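Local coordinates for protein EDTA monooxygenase (EDTA-degrading bacterium BNC1, PDB 5DQP) that probably oxidises the metal chelator EDTA as an FMN-dependent monooxygenase of the NtaA/SnaA/DszA family, incorporating oxygen from molecular oxygen, at residues A[71-75]-A[76-80]; A[346-349]-A[350-353]. All blocks are in the same frame, centred on the assembly; numbering follows the deposited sequence.

Contact 1. Residues A[71-75]-A[76-80]; sequences YPFDP and IVLAA
Asp74 reaches forward over the first turn of helix 75-85 and closes its amino end with its own carboxylate. CB leaves the backbone so that CG lies anti to the backbone N (chi1 -177°), which swings the acid group alongside the first-turn amides of Ile76 and Val77. CG itself stays 4.0 Å from Ile76 N; the touching is done by OD1. This oxygen accepts from Val77 N at 3.2 Å in a nearly straight bond (164° at the hydrogen), taken by the lone pair that faces away from OD2. A second amide, Ile76 N, lies 2.9 Å from OD1, but its strongly bent geometry makes that bond weak. The same oxygen also rests against CB of Ile76. At the other tip, OD2 turns to the second subunit, where Gln108 of that chain donates a hydrogen bond and Arg107 of that chain adds a long, weak ion pair. Both carboxylate oxygens of this buried acid therefore have partners, and the helix amino end would be expected to favour its negative charge.

Behind the cap, the regular helical bonds begin at once: Leu78 N reaches Asp74 O at 3.0 Å and Ala79 N reaches Pro75 O at 2.8 Å. Pro75, lacking an amide hydrogen, occupies the first helical position. On the flank, Phe73 CD2 meets Leu78 CD2 at 4.1 Å, the two side chains crossing at about a right angle. Tyr38 of helix 35-47 and Leu115 of the second subunit pack on both. Pro75 also touches Asp57, a predicted FMN-binding residue. The OD1 bonds make Asp74 the N-cap of a helix in the luciferase-like TIM barrel, placed where the predicted flavin site adjoins the dimer interface.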
ATOM      1  N   TYR A  71     -12.767   7.468   0.791  1.00 20.78           N
ATOM      2  CA  TYR A  71     -11.395   6.984   0.721  1.00 24.79           C
ATOM      3  C   TYR A  71     -10.758   6.945   2.108  1.00 23.32           C
ATOM      4  O   TYR A  71      -9.794   7.671   2.380  1.00 25.87           O
ATOM      5  CB  TYR A  71     -10.588   7.874  -0.223  1.00 22.52           C
ATOM      6  CG  TYR A  71     -11.372   8.393  -1.435  1.00 19.57           C
ATOM      7  CD1 TYR A  71     -11.817   7.523  -2.423  1.00 24.31           C
ATOM      8  CD2 TYR A  71     -11.629   9.749  -1.598  1.00 25.98           C
ATOM      9  CE1 TYR A  71     -12.508   7.983  -3.537  1.00 24.40           C
ATOM     10  CE2 TYR A  71     -12.334  10.225  -2.717  1.00 22.69           C
ATOM     11  CZ  TYR A  71     -12.748   9.336  -3.678  1.00 23.52           C
ATOM     12  OH  TYR A  71     -13.422   9.778  -4.777  1.00 23.91           O
ATOM     13  N   PRO A  72     -11.249   6.089   3.011  1.00 27.46           N
ATOM     14  CA  PRO A  72     -10.672   6.082   4.366  1.00 31.68           C
ATOM     15  C   PRO A  72      -9.231   5.546   4.436  1.00 25.66           C
ATOM     16  O   PRO A  72      -8.560   5.799   5.446  1.00 26.33           O
ATOM     17  CB  PRO A  72     -11.663   5.216   5.174  1.00 21.26           C
ATOM     18  CG  PRO A  72     -12.352   4.382   4.153  1.00 24.07           C
ATOM     19  CD  PRO A  72     -12.431   5.215   2.905  1.00 23.81           C
ATOM     20  N   PHE A  73      -8.725   4.854   3.407  1.00 20.89           N
ATOM     21  CA  PHE A  73      -7.394   4.254   3.431  1.00 20.72           C
ATOM     22  C   PHE A  73      -6.716   4.364   2.072  1.00 25.14           C
ATOM     23  O   PHE A  73      -7.374   4.354   1.025  1.00 21.40           O
ATOM     24  CB  PHE A  73      -7.409   2.764   3.751  1.00 21.89           C
ATOM     25  CG  PHE A  73      -7.864   2.432   5.107  1.00 21.81           C
ATOM     26  CD1 PHE A  73      -7.050   2.676   6.209  1.00 25.22           C
ATOM     27  CD2 PHE A  73      -9.095   1.825   5.294  1.00 22.41           C
ATOM     28  CE1 PHE A  73      -7.471   2.344   7.483  1.00 20.59           C
ATOM     29  CE2 PHE A  73      -9.522   1.493   6.553  1.00 22.71           C
ATOM     30  CZ  PHE A  73      -8.703   1.755   7.661  1.00 25.37           C
ATOM     31  N   ASP A  74      -5.385   4.407   2.095  1.00 22.51           N
ATOM     32  CA  ASP A  74      -4.620   4.225   0.869  1.00 17.77           C
ATOM     33  C   ASP A  74      -4.999   2.895   0.227  1.00 20.21           C
ATOM     34  O   ASP A  74      -5.033   1.866   0.916  1.00 20.02           O
ATOM     35  CB  ASP A  74      -3.116   4.248   1.123  1.00 22.07           C
ATOM     36  CG  ASP A  74      -2.319   4.136  -0.175  1.00 27.11           C
ATOM     37  OD1 ASP A  74      -2.119   2.991  -0.643  1.00 26.93           O
ATOM     38  OD2 ASP A  74      -1.929   5.184  -0.745  1.00 31.20           O
ATOM     39  N   PRO A  75      -5.280   2.869  -1.066  1.00 22.37           N
ATOM     40  CA  PRO A  75      -5.833   1.653  -1.680  1.00 20.56           C
ATOM     41  C   PRO A  75      -4.795   0.566  -1.898  1.00 19.12           C
ATOM     42  O   PRO A  75      -5.138  -0.615  -1.832  1.00 22.14           O
ATOM     43  CB  PRO A  75      -6.410   2.163  -3.009  1.00 18.67           C
ATOM     44  CG  PRO A  75      -5.679   3.421  -3.286  1.00 23.21           C
ATOM     45  CD  PRO A  75      -5.427   4.046  -1.943  1.00 21.96           C
ATOM     46  N   ILE A  76      -3.540   0.935  -2.162  1.00 23.77           N
ATOM     47  CA  ILE A  76      -2.482  -0.069  -2.305  1.00 21.73           C
ATOM     48  C   ILE A  76      -2.298  -0.824  -0.991  1.00 22.78           C
ATOM     49  O   ILE A  76      -2.245  -2.059  -0.970  1.00 20.72           O
ATOM     50  CB  ILE A  76      -1.168   0.594  -2.780  1.00 21.25           C
ATOM     51  CG1 ILE A  76      -1.391   1.384  -4.084  1.00 19.93           C
ATOM     52  CG2 ILE A  76      -0.094  -0.444  -3.042  1.00 23.45           C
ATOM     53  CD1 ILE A  76      -0.133   2.134  -4.619  1.00 24.25           C
ATOM     54  N   VAL A  77      -2.244  -0.090   0.133  1.00 21.95           N
ATOM     55  CA  VAL A  77      -2.133  -0.703   1.468  1.00 18.06           C
ATOM     56  C   VAL A  77      -3.336  -1.598   1.763  1.00 19.26           C
ATOM     57  O   VAL A  77      -3.186  -2.764   2.162  1.00 16.62           O
ATOM     58  CB  VAL A  77      -1.978   0.406   2.528  1.00 23.18           C
ATOM     59  CG1 VAL A  77      -2.224  -0.095   3.947  1.00 17.44           C
ATOM     60  CG2 VAL A  77      -0.620   1.075   2.390  1.00 16.75           C
ATOM     61  N   LEU A  78      -4.553  -1.070   1.566  1.00 17.66           N
ATOM     62  CA  LEU A  78      -5.756  -1.879   1.785  1.00 15.75           C
ATOM     63  C   LEU A  78      -5.747  -3.136   0.910  1.00 17.29           C
ATOM     64  O   LEU A  78      -6.015  -4.240   1.394  1.00 17.13           O
ATOM     65  CB  LEU A  78      -7.019  -1.026   1.540  1.00 12.49           C
ATOM     66  CG  LEU A  78      -8.394  -1.555   1.935  1.00 21.01           C
ATOM     67  CD1 LEU A  78      -8.368  -2.199   3.319  1.00 13.95           C
ATOM     68  CD2 LEU A  78      -9.473  -0.443   1.844  1.00 18.74           C
ATOM     69  N   ALA A  79      -5.439  -3.001  -0.385  1.00 17.88           N
ATOM     70  CA  ALA A  79      -5.448  -4.188  -1.239  1.00 19.05           C
ATOM     71  C   ALA A  79      -4.393  -5.219  -0.809  1.00 20.11           C
ATOM     72  O   ALA A  79      -4.602  -6.432  -0.962  1.00 19.34           O
ATOM     73  CB  ALA A  79      -5.237  -3.780  -2.692  1.00 18.46           C
ATOM     74  N   ALA A  80      -3.258  -4.763  -0.278  1.00 16.05           N
ATOM     75  CA  ALA A  80      -2.259  -5.698   0.245  1.00 19.48           C
ATOM     76  C   ALA A  80      -2.780  -6.464   1.457  1.00 17.14           C
ATOM     77  O   ALA A  80      -2.524  -7.664   1.594  1.00 16.86           O
ATOM     78  CB  ALA A  80      -0.973  -4.946   0.610  1.00 16.98           C
TER

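Contact 2. Residues A[346-349]-A[350-353]; sequences LSLR and QLAL
The backbone turns from loop into helix 348-354 here, with Leu351 N bonded to Ser347 O at 2.9 Å and Ala352 N to Leu348 O at 2.9 Å. Across this first turn, Ser347 and Gln350 exchange bonds. Ser347 OG, set between its backbone N and carbonyl carbon (chi1 67°), accepts from Gln350 N at 3.2 Å, the angle at the hydrogen being 160°. In return, the Gln350 chain leaves with CG anti to its carbonyl carbon and runs extended beyond CG, bringing OE1 to Ser347 N, from which it accepts at 3.0 Å. That bond is straight at the hydrogen (168°), although the donor is tilted from the plane of the amide carbonyl. Replacing Ser347 by an alanine removes OG and would probably leave Gln350 N without its capping acceptor, so that one half of the reciprocal pair is lost.

Leu346 crosses the Gln350 side chain at a slant: its CD2 approaches Gln350 OE1 to 3.6 Å, and its CD1 comes within 4.4 Å of Leu351 CD1. Both leucines also pack on Val340 of helix 331-344. Leu348 faces Ile296 and Leu299 of helix 292-303, and the guanidinium of the neighbouring Arg349 forms a salt bridge with Asp313. The reciprocal bonds between Ser347 and Gln350 are those of a capping box, which starts this short helix beside helices 292-303 and 331-344.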
ATOM      1  N   LEU A 346     -38.932   4.870 -21.929  1.00 22.23           N
ATOM      2  CA  LEU A 346     -39.181   5.256 -20.551  1.00 19.91           C
ATOM      3  C   LEU A 346     -40.101   6.465 -20.468  1.00 25.48           C
ATOM      4  O   LEU A 346     -40.187   7.283 -21.395  1.00 17.59           O
ATOM      5  CB  LEU A 346     -37.872   5.553 -19.813  1.00 20.25           C
ATOM      6  CG  LEU A 346     -36.868   4.388 -19.692  1.00 19.95           C
ATOM      7  CD1 LEU A 346     -35.653   4.790 -18.896  1.00 16.71           C
ATOM      8  CD2 LEU A 346     -37.477   3.110 -19.081  1.00 24.64           C
ATOM      9  N   SER A 347     -40.817   6.542 -19.344  1.00 20.45           N
ATOM     10  CA  SER A 347     -41.445   7.765 -18.895  1.00 20.77           C
ATOM     11  C   SER A 347     -40.409   8.634 -18.187  1.00 22.68           C
ATOM     12  O   SER A 347     -39.291   8.202 -17.884  1.00 23.09           O
ATOM     13  CB  SER A 347     -42.597   7.456 -17.943  1.00 21.35           C
ATOM     14  OG  SER A 347     -42.083   6.903 -16.751  1.00 19.43           O
ATOM     15  N   LEU A 348     -40.792   9.875 -17.908  1.00 19.65           N
ATOM     16  CA  LEU A 348     -39.884  10.760 -17.188  1.00 22.34           C
ATOM     17  C   LEU A 348     -39.592  10.241 -15.787  1.00 24.13           C
ATOM     18  O   LEU A 348     -38.449  10.297 -15.320  1.00 19.26           O
ATOM     19  CB  LEU A 348     -40.479  12.164 -17.134  1.00 20.44           C
ATOM     20  CG  LEU A 348     -39.607  13.206 -16.444  1.00 25.92           C
ATOM     21  CD1 LEU A 348     -38.208  13.313 -17.102  1.00 29.86           C
ATOM     22  CD2 LEU A 348     -40.334  14.549 -16.468  1.00 24.91           C
ATOM     23  N   ARG A 349     -40.620   9.747 -15.096  1.00 21.76           N
ATOM     24  CA  ARG A 349     -40.444   9.215 -13.748  1.00 23.52           C
ATOM     25  C   ARG A 349     -39.471   8.049 -13.746  1.00 27.25           C
ATOM     26  O   ARG A 349     -38.670   7.900 -12.819  1.00 23.80           O
ATOM     27  CB  ARG A 349     -41.798   8.765 -13.181  1.00 27.18           C
ATOM     28  CG  ARG A 349     -41.765   8.467 -11.687  1.00 38.42           C
ATOM     29  CD  ARG A 349     -42.892   7.529 -11.241  1.00 39.63           C
ATOM     30  NE  ARG A 349     -44.228   8.122 -11.375  1.00 32.74           N
ATOM     31  CZ  ARG A 349     -44.678   9.135 -10.639  1.00 48.55           C
ATOM     32  NH1 ARG A 349     -43.896   9.690  -9.719  1.00 50.82           N
ATOM     33  NH2 ARG A 349     -45.906   9.606 -10.830  1.00 45.38           N
ATOM     34  N   GLN A 350     -39.553   7.189 -14.763  1.00 25.08           N
ATOM     35  CA  GLN A 350     -38.626   6.074 -14.847  1.00 26.79           C
ATOM     36  C   GLN A 350     -37.224   6.573 -15.151  1.00 21.73           C
ATOM     37  O   GLN A 350     -36.252   6.108 -14.557  1.00 26.19           O
ATOM     38  CB  GLN A 350     -39.090   5.072 -15.915  1.00 23.07           C
ATOM     39  CG  GLN A 350     -40.370   4.329 -15.559  1.00 26.87           C
ATOM     40  CD  GLN A 350     -40.893   3.510 -16.713  1.00 31.64           C
ATOM     41  OE1 GLN A 350     -40.802   3.919 -17.872  1.00 30.21           O
ATOM     42  NE2 GLN A 350     -41.452   2.350 -16.406  1.00 33.68           N
ATOM     43  N   LEU A 351     -37.107   7.511 -16.083  1.00 23.24           N
ATOM     44  CA  LEU A 351     -35.799   8.028 -16.451  1.00 25.91           C
ATOM     45  C   LEU A 351     -35.082   8.662 -15.255  1.00 23.59           C
ATOM     46  O   LEU A 351     -33.875   8.483 -15.094  1.00 27.76           O
ATOM     47  CB  LEU A 351     -35.958   9.028 -17.601  1.00 23.83           C
ATOM     48  CG  LEU A 351     -34.690   9.729 -18.089  1.00 29.23           C
ATOM     49  CD1 LEU A 351     -33.722   8.723 -18.728  1.00 24.41           C
ATOM     50  CD2 LEU A 351     -35.077  10.839 -19.073  1.00 24.62           C
ATOM     51  N   ALA A 352     -35.810   9.391 -14.401  1.00 21.42           N
ATOM     52  CA  ALA A 352     -35.200  10.034 -13.233  1.00 24.66           C
ATOM     53  C   ALA A 352     -34.449   9.044 -12.354  1.00 29.27           C
ATOM     54  O   ALA A 352     -33.411   9.377 -11.767  1.00 28.04           O
ATOM     55  CB  ALA A 352     -36.269  10.730 -12.389  1.00 20.53           C
ATOM     56  N   LEU A 353     -34.998   7.842 -12.202  1.00 24.77           N
ATOM     57  CA  LEU A 353     -34.386   6.797 -11.390  1.00 25.68           C
ATOM     58  C   LEU A 353     -33.277   6.082 -12.166  1.00 25.24           C
ATOM     59  O   LEU A 353     -32.160   5.923 -11.665  1.00 24.50           O
ATOM     60  CB  LEU A 353     -35.474   5.809 -10.937  1.00 29.71           C
ATOM     61  CG  LEU A 353     -35.056   4.725  -9.942  1.00 36.46           C
ATOM     62  CD1 LEU A 353     -34.618   5.387  -8.650  1.00 29.53           C
ATOM     63  CD2 LEU A 353     -36.185   3.723  -9.695  1.00 28.62           C
TER

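How the contacts relate
From the N terminus, the chain passes through strand 52-55 and a loop before contact 1 opens helix 75-85, which leads on to strand 90-96 of the parallel barrel sheet. Much later, after helix 331-344, contact 2 opens helix 348-354, the last helix before strand 358-360. Each is a local closure between consecutive segments, so the two follow in series and neither nest nor cross. The centres of contact 1 and contact 2 lie about 37 Å apart, on opposite sides of the chain's centre. The nearest atoms of contact 1 and contact 2 are about 20 Å apart. Contact 1 ties a barrel helix to the second subunit, whereas contact 2 joins helices within one chain and touches no other subunit.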